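PDB 1A4E: peroxisomal catalase A from Saccharomyces cerevisiae, which uses its heme to break hydrogen peroxide down into water and oxygen, probably protecting the cell from peroxide made by peroxisomal oxidases. Local coordinates for residues L275-S278 / T283-W286; Y325-A330 / P403-Q408; I371-G374 / G380-G383. All coordinates share one frame; numbering follows the deposited sequence.

Interaction 1 (L275-S278 / T283-W286)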
loop_
_atom_site.group_PDB
_atom_site.type_symbol
_atom_site.label_atom_id
_atom_site.label_comp_id
_atom_site.label_asym_id
_atom_site.label_seq_id
_atom_site.Cartn_x
_atom_site.Cartn_y
_atom_site.Cartn_z
ATOM N N LEU B 275 -35.420 -5.449 33.136
ATOM C CA LEU B 275 -34.180 -4.931 33.709
ATOM C C LEU B 275 -34.196 -3.426 33.934
ATOM O O LEU B 275 -34.783 -2.712 33.121
ATOM C CB LEU B 275 -32.981 -5.251 32.812
ATOM C CG LEU B 275 -32.371 -6.650 32.735
ATOM C CD1 LEU B 275 -31.292 -6.627 31.669
ATOM C CD2 LEU B 275 -31.749 -7.066 34.062
ATOM N N PRO B 276 -33.575 -2.898 35.010
ATOM C CA PRO B 276 -33.418 -1.460 35.270
ATOM C C PRO B 276 -32.485 -0.666 34.352
ATOM O O PRO B 276 -32.310 0.547 34.504
ATOM C CB PRO B 276 -32.988 -1.420 36.726
ATOM C CG PRO B 276 -32.214 -2.703 36.913
ATOM C CD PRO B 276 -33.087 -3.682 36.148
ATOM N N PHE B 277 -31.860 -1.378 33.408
ATOM C CA PHE B 277 -30.945 -0.839 32.410
ATOM C C PHE B 277 -31.080 -1.626 31.104
ATOM O O PHE B 277 -31.831 -2.599 31.000
ATOM C CB PHE B 277 -29.488 -0.911 32.934
ATOM C CG PHE B 277 -29.011 -2.288 33.398
ATOM C CD1 PHE B 277 -28.595 -3.252 32.474
ATOM C CD2 PHE B 277 -29.015 -2.588 34.759
ATOM C CE1 PHE B 277 -28.191 -4.509 32.916
ATOM C CE2 PHE B 277 -28.606 -3.852 35.190
ATOM C CZ PHE B 277 -28.195 -4.814 34.274
ATOM N N SER B 278 -30.318 -1.216 30.090
ATOM C CA SER B 278 -30.385 -1.839 28.777
ATOM C C SER B 278 -29.403 -3.000 28.604
ATOM O O SER B 278 -28.273 -2.969 29.108
ATOM C CB SER B 278 -30.128 -0.742 27.730
ATOM O OG SER B 278 -30.401 -1.156 26.398
ATOM N N THR B 283 -21.601 -0.559 29.382
ATOM C CA THR B 283 -21.120 -0.182 30.703
ATOM C C THR B 283 -21.857 -0.871 31.857
ATOM O O THR B 283 -21.560 -0.626 33.024
ATOM C CB THR B 283 -21.207 1.348 30.819
ATOM O OG1 THR B 283 -22.580 1.684 30.811
ATOM C CG2 THR B 283 -20.493 2.066 29.677
ATOM N N LYS B 284 -22.773 -1.798 31.568
ATOM C CA LYS B 284 -23.544 -2.497 32.584
ATOM C C LYS B 284 -23.262 -3.988 32.613
ATOM O O LYS B 284 -23.095 -4.613 31.566
ATOM C CB LYS B 284 -25.042 -2.330 32.343
ATOM C CG LYS B 284 -25.591 -0.912 32.282
ATOM C CD LYS B 284 -25.566 -0.205 33.629
ATOM C CE LYS B 284 -26.126 1.193 33.445
ATOM N NZ LYS B 284 -25.196 2.007 32.692
ATOM N N VAL B 285 -23.203 -4.571 33.816
ATOM C CA VAL B 285 -23.092 -6.011 33.984
ATOM C C VAL B 285 -24.431 -6.533 34.476
ATOM O O VAL B 285 -25.234 -5.815 35.069
ATOM C CB VAL B 285 -22.001 -6.417 35.016
ATOM C CG1 VAL B 285 -20.681 -5.916 34.484
ATOM C CG2 VAL B 285 -22.230 -5.830 36.399
ATOM N N TRP B 286 -24.685 -7.795 34.161
ATOM C CA TRP B 286 -25.876 -8.508 34.587
ATOM C C TRP B 286 -25.595 -9.151 35.941
ATOM O O TRP B 286 -24.536 -9.764 36.128
ATOM C CB TRP B 286 -26.246 -9.615 33.597
ATOM C CG TRP B 286 -26.589 -9.200 32.167
ATOM C CD1 TRP B 286 -26.686 -7.891 31.745
ATOM C CD2 TRP B 286 -26.847 -10.093 31.164
ATOM N NE1 TRP B 286 -27.002 -7.962 30.477
ATOM C CE2 TRP B 286 -27.109 -9.239 30.085
ATOM C CE3 TRP B 286 -26.898 -11.480 31.009
ATOM C CZ2 TRP B 286 -27.428 -9.762 28.834
ATOM C CZ3 TRP B 286 -27.219 -12.006 29.757
ATOM C CH2 TRP B 286 -27.483 -11.152 28.682
HETATM O O HOH W 1 -26.305 -5.037 29.846
#
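The aliphatic part of K284 lies across one face of the F277 ring, the two side chains running past each other in opposite senses. K284 CB makes a CH-pi contact 4.0 Å from the centroid of the F277 ring and 26° off the normal, displaced toward the rim, while CG and CD continue along the ring toward F277 CB. The edge of the phenyl faces W286, whose side chain crosses it at about a right angle, with W286 CD1 in the phenyl plane and 3.9 Å from F277 CE1. F277 CZ approaches V285 O to 3.2 Å. With CG between the backbone N and the carbonyl carbon (chi1 54°), F277 turns its ring across to the other limb of the loop. An alanine here would take away the ring and is likely to leave a gap beside the K284 methylenes and W286 CD1. A water within 2.9 Å of S278 O probably adds a polar link, W286 NE1 bonding to it only weakly. The chemistry divides along K284: its methylenes serve the apolar contact, whereas NZ forms a salt bridge with D281 inside the loop and another with D428, the latter tying the loop to the residues just before helix 430-440.

Interaction 2 (Y325-A330 / P403-Q408)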
loop_
_atom_site.group_PDB
_atom_site.type_symbol
_atom_site.label_atom_id
_atom_site.label_comp_id
_atom_site.label_asym_id
_atom_site.label_seq_id
_atom_site.Cartn_x
_atom_site.Cartn_y
_atom_site.Cartn_z
ATOM N N TYR B 325 -25.716 -19.440 14.221
ATOM C CA TYR B 325 -26.388 -19.443 15.524
ATOM C C TYR B 325 -25.770 -18.511 16.560
ATOM O O TYR B 325 -26.242 -18.460 17.697
ATOM C CB TYR B 325 -26.457 -20.873 16.122
ATOM C CG TYR B 325 -27.191 -21.852 15.208
ATOM C CD1 TYR B 325 -28.586 -21.828 15.100
ATOM C CD2 TYR B 325 -26.453 -22.751 14.434
ATOM C CE1 TYR B 325 -29.233 -22.699 14.220
ATOM C CE2 TYR B 325 -27.092 -23.623 13.559
ATOM C CZ TYR B 325 -28.478 -23.590 13.459
ATOM O OH TYR B 325 -29.091 -24.438 12.569
ATOM N N GLN B 326 -24.714 -17.765 16.194
ATOM C CA GLN B 326 -24.122 -16.756 17.058
ATOM C C GLN B 326 -24.101 -15.449 16.287
ATOM O O GLN B 326 -23.489 -15.319 15.229
ATOM C CB GLN B 326 -22.707 -17.111 17.449
ATOM C CG GLN B 326 -22.652 -18.302 18.371
ATOM C CD GLN B 326 -21.243 -18.676 18.781
ATOM O OE1 GLN B 326 -20.470 -17.861 19.267
ATOM N NE2 GLN B 326 -20.870 -19.937 18.617
ATOM N N GLU B 327 -24.852 -14.489 16.819
ATOM C CA GLU B 327 -24.997 -13.182 16.206
ATOM C C GLU B 327 -24.784 -12.056 17.206
ATOM O O GLU B 327 -24.745 -12.272 18.416
ATOM C CB GLU B 327 -26.389 -13.071 15.582
ATOM C CG GLU B 327 -26.524 -13.698 14.198
ATOM C CD GLU B 327 -25.727 -12.983 13.105
ATOM O OE1 GLU B 327 -25.997 -11.819 12.834
ATOM O OE2 GLU B 327 -24.836 -13.578 12.505
ATOM N N ALA B 328 -24.595 -10.840 16.690
ATOM C CA ALA B 328 -24.393 -9.672 17.527
ATOM C C ALA B 328 -25.721 -9.035 17.918
ATOM O O ALA B 328 -26.726 -9.196 17.218
ATOM C CB ALA B 328 -23.576 -8.643 16.780
ATOM N N SER B 329 -25.753 -8.337 19.057
ATOM C CA SER B 329 -26.956 -7.620 19.462
ATOM C C SER B 329 -26.908 -6.182 18.957
ATOM O O SER B 329 -25.913 -5.759 18.366
ATOM C CB SER B 329 -27.093 -7.601 20.982
ATOM O OG SER B 329 -26.129 -6.759 21.601
ATOM N N ALA B 330 -27.961 -5.400 19.238
ATOM C CA ALA B 330 -28.055 -4.015 18.816
ATOM C C ALA B 330 -27.280 -3.062 19.719
ATOM O O ALA B 330 -27.550 -1.861 19.738
ATOM C CB ALA B 330 -29.515 -3.578 18.781
ATOM N N PRO B 403 -32.557 -18.883 10.325
ATOM C CA PRO B 403 -32.655 -17.434 10.385
ATOM C C PRO B 403 -31.363 -16.771 10.852
ATOM O O PRO B 403 -30.573 -17.340 11.613
ATOM C CB PRO B 403 -33.841 -17.209 11.303
ATOM C CG PRO B 403 -33.770 -18.371 12.261
ATOM C CD PRO B 403 -33.406 -19.513 11.335
ATOM N N ILE B 404 -31.099 -15.578 10.326
ATOM C CA ILE B 404 -29.958 -14.818 10.804
ATOM C C ILE B 404 -30.479 -14.011 11.989
ATOM O O ILE B 404 -30.117 -14.311 13.129
ATOM C CB ILE B 404 -29.432 -13.952 9.640
ATOM C CG1 ILE B 404 -28.965 -14.883 8.517
ATOM C CG2 ILE B 404 -28.288 -13.071 10.108
ATOM C CD1 ILE B 404 -28.509 -14.204 7.219
ATOM N N GLN B 405 -31.361 -13.022 11.791
ATOM C CA GLN B 405 -31.906 -12.276 12.915
ATOM C C GLN B 405 -33.403 -11.977 12.828
ATOM O O GLN B 405 -33.915 -11.337 13.745
ATOM C CB GLN B 405 -31.122 -10.954 13.084
ATOM C CG GLN B 405 -29.698 -11.119 13.655
ATOM C CD GLN B 405 -29.035 -9.827 14.102
ATOM O OE1 GLN B 405 -29.702 -8.903 14.550
ATOM N NE2 GLN B 405 -27.714 -9.699 14.019
ATOM N N GLN B 406 -34.134 -12.463 11.794
ATOM C CA GLN B 406 -35.572 -12.210 11.583
ATOM C C GLN B 406 -36.496 -12.647 12.716
ATOM O O GLN B 406 -37.519 -12.029 13.014
ATOM C CB GLN B 406 -36.186 -12.930 10.389
ATOM C CG GLN B 406 -35.480 -13.071 9.076
ATOM C CD GLN B 406 -34.517 -14.246 9.003
ATOM O OE1 GLN B 406 -33.409 -14.213 9.531
ATOM N NE2 GLN B 406 -34.906 -15.304 8.304
ATOM N N HIS B 407 -36.128 -13.794 13.287
ATOM C CA HIS B 407 -36.840 -14.438 14.380
ATOM C C HIS B 407 -36.717 -13.748 15.731
ATOM O O HIS B 407 -37.341 -14.147 16.712
ATOM C CB HIS B 407 -36.338 -15.875 14.486
ATOM C CG HIS B 407 -34.863 -16.041 14.861
ATOM N ND1 HIS B 407 -34.383 -16.860 15.791
ATOM C CD2 HIS B 407 -33.789 -15.392 14.291
ATOM C CE1 HIS B 407 -33.083 -16.740 15.808
ATOM N NE2 HIS B 407 -32.738 -15.857 14.904
ATOM N N GLN B 408 -35.895 -12.702 15.779
ATOM C CA GLN B 408 -35.622 -11.994 17.008
ATOM C C GLN B 408 -36.433 -10.709 17.138
ATOM O O GLN B 408 -37.629 -10.742 16.850
ATOM C CB GLN B 408 -34.100 -11.782 17.041
ATOM C CG GLN B 408 -33.443 -13.161 17.093
ATOM C CD GLN B 408 -31.931 -13.218 17.027
ATOM O OE1 GLN B 408 -31.291 -12.392 16.386
ATOM N NE2 GLN B 408 -31.324 -14.213 17.671
#
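E327 and Q405 meet where the short strand 326-328, at the margin of the catalase beta-barrel, is met by the long wrapping loop that runs from helix 332-348 to strand 411-418. The close-packed part is polar and buried. Q405 reaches over with its chain extended beyond CG, and NE2 donates to E327 OE1 at 3.0 Å in a nearly straight bond of 175°. OE1 receives it on its anti lone pair and lies almost in the amide plane, although the carboxylate and amide planes are 55° apart. With CG beside the backbone N (chi1 -82°), E327 CG comes to 3.8 Å from I404 O, and the bend at chi2 then turns the carboxylate toward Q405 NE2. Both polar ends have further partners: E327 OE2 is hydrogen-bonded to Y36 OH of the third subunit, and Q405 OE1 accepts from K204 NZ. The tyrosine hydroxyl and the Q405 N-H probably help to stabilise a charged carboxylate here, and K204 may polarise the amide so that NE2 donates more strongly.

Toward I404, which is partly exposed, the contact is looser. The side chain of I404 touches the glutamate through its CG2 methyl alone, 3.8 Å from E327 OE1, while the longer branch leads away; I404 also packs on P417 of the second subunit and Q23 of the third. Beyond it the loop also braces itself, with I404 N donating to Q406 OE1 at 2.8 Å and a type I turn closed by Q408 N to Q405 O. The H407 ring, inside the turn, is sandwiched: P403 CG, from before the turn, stands 3.6 Å above one face and Q408 CG 3.5 Å above the other, each over the ring centre.

Interaction 3 (I371-G374 / G380-G383)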
loop_
_atom_site.group_PDB
_atom_site.type_symbol
_atom_site.label_atom_id
_atom_site.label_comp_id
_atom_site.label_asym_id
_atom_site.label_seq_id
_atom_site.Cartn_x
_atom_site.Cartn_y
_atom_site.Cartn_z
ATOM N N ILE B 371 -15.581 -13.485 -4.886
ATOM C CA ILE B 371 -14.521 -12.851 -4.101
ATOM C C ILE B 371 -13.223 -13.337 -4.747
ATOM O O ILE B 371 -12.720 -14.429 -4.476
ATOM C CB ILE B 371 -14.653 -13.284 -2.608
ATOM C CG1 ILE B 371 -15.968 -12.738 -2.038
ATOM C CG2 ILE B 371 -13.467 -12.765 -1.794
ATOM C CD1 ILE B 371 -16.257 -13.130 -0.572
ATOM N N ARG B 372 -12.727 -12.517 -5.686
ATOM C CA ARG B 372 -11.566 -12.852 -6.506
ATOM C C ARG B 372 -10.541 -11.732 -6.618
ATOM O O ARG B 372 -10.785 -10.581 -6.248
ATOM C CB ARG B 372 -11.986 -13.204 -7.940
ATOM C CG ARG B 372 -13.091 -14.231 -8.096
ATOM C CD ARG B 372 -12.682 -15.614 -7.620
ATOM N NE ARG B 372 -11.942 -16.353 -8.630
ATOM C CZ ARG B 372 -12.559 -17.086 -9.570
ATOM N NH1 ARG B 372 -13.888 -17.175 -9.645
ATOM N NH2 ARG B 372 -11.829 -17.801 -10.421
ATOM N N ASP B 373 -9.374 -12.119 -7.153
ATOM C CA ASP B 373 -8.257 -11.236 -7.472
ATOM C C ASP B 373 -7.678 -10.478 -6.282
ATOM O O ASP B 373 -7.652 -11.020 -5.176
ATOM C CB ASP B 373 -8.714 -10.257 -8.584
ATOM C CG ASP B 373 -9.236 -10.867 -9.887
ATOM O OD1 ASP B 373 -9.160 -12.079 -10.089
ATOM O OD2 ASP B 373 -9.733 -10.114 -10.715
ATOM N N GLY B 374 -7.198 -9.242 -6.440
ATOM C CA GLY B 374 -6.612 -8.506 -5.338
ATOM C C GLY B 374 -5.134 -8.842 -5.222
ATOM O O GLY B 374 -4.719 -9.943 -5.595
ATOM N N GLY B 380 -4.349 -19.646 -5.567
ATOM C CA GLY B 380 -4.773 -20.123 -6.876
ATOM C C GLY B 380 -5.947 -19.348 -7.462
ATOM O O GLY B 380 -6.270 -19.543 -8.636
ATOM N N ASN B 381 -6.607 -18.480 -6.669
ATOM C CA ASN B 381 -7.749 -17.665 -7.086
ATOM C C ASN B 381 -8.886 -18.456 -7.747
ATOM O O ASN B 381 -9.568 -18.008 -8.668
ATOM C CB ASN B 381 -7.217 -16.562 -8.016
ATOM C CG ASN B 381 -8.170 -15.396 -8.207
ATOM O OD1 ASN B 381 -9.077 -15.162 -7.414
ATOM N ND2 ASN B 381 -7.996 -14.622 -9.270
ATOM N N PHE B 382 -9.087 -19.675 -7.227
ATOM C CA PHE B 382 -10.070 -20.663 -7.680
ATOM C C PHE B 382 -9.941 -21.097 -9.133
ATOM O O PHE B 382 -10.873 -21.658 -9.708
ATOM C CB PHE B 382 -11.509 -20.149 -7.440
ATOM C CG PHE B 382 -11.798 -19.853 -5.979
ATOM C CD1 PHE B 382 -11.464 -20.788 -4.989
ATOM C CD2 PHE B 382 -12.362 -18.625 -5.631
ATOM C CE1 PHE B 382 -11.691 -20.487 -3.648
ATOM C CE2 PHE B 382 -12.587 -18.335 -4.286
ATOM C CZ PHE B 382 -12.251 -19.261 -3.301
ATOM N N GLY B 383 -8.769 -20.869 -9.742
ATOM C CA GLY B 383 -8.492 -21.269 -11.111
ATOM C C GLY B 383 -9.459 -20.659 -12.115
ATOM O O GLY B 383 -9.809 -19.476 -12.065
HETATM O O HOH W 2 -10.017 -15.169 -4.246
#
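The R372 guanidinium carries F382 CB over one face, 3.7 Å above the plane and offset toward the rim, and turns its edge to the backbone carbonyls of N381 and G383. The phenyl of F382 stands steeply to it, the two planes 74° apart, and meets the arginine chain edge-on, with R372 CD near the ring plane and 3.6 Å from F382 CD2. Bends at chi2 and chi3 fold the R372 chain back over the turn, where NE and NH2 both give weak hydrogen bonds to N381 O, each at 2.9 Å. The outer nitrogens have further carbonyl partners, NH2 at E385 O and NH1 at P369 O, so the buried cation is surrounded by peptide oxygens that probably offset its charge.

Next to it, the N381 amide grips D373 twice. D373 N donates to N381 OD1 at 3.1 Å, tilted 35° from the carbonyl plane, and N381 ND2 returns a bond of 2.9 Å to the anti lone pair of D373 OD1. A chi1 of -163°, which sets N381 CG opposite its own N, swings the amide across to 371-374. N381 OD1 also takes weak bonds from R372 NE and from a water that is held more firmly by I371 O, at 2.8 Å. N381 ND2 and G383 O go on to bond N307 of the third subunit. N381 and F382, both with positive phi, occupy the two central positions of a type I' beta turn from G380 to G383, here set in the wrapping loop of the catalase fold at a subunit interface.

In the fold
Interaction 1 is partly buried, joins two limbs of the loop between helix 269-274 and strand 294-303, and is touched by no other subunit; its direct contact is mostly apolar. Interactions 2 and 3 are buried and share the long connection between helix 332-348 and strand 411-418, with interaction 3 nested inside the loop that interaction 2 closes. Both rely on polar bonds and reach the third subunit, but interaction 2 ties the loop to a barrel-edge strand, whereas interaction 3 lies within the loop itself, its centre about 30 Å from that of the chain, at an interface with the third subunit. The centres of interactions 1 and 2 are about 20 Å apart, and no two contacts touch.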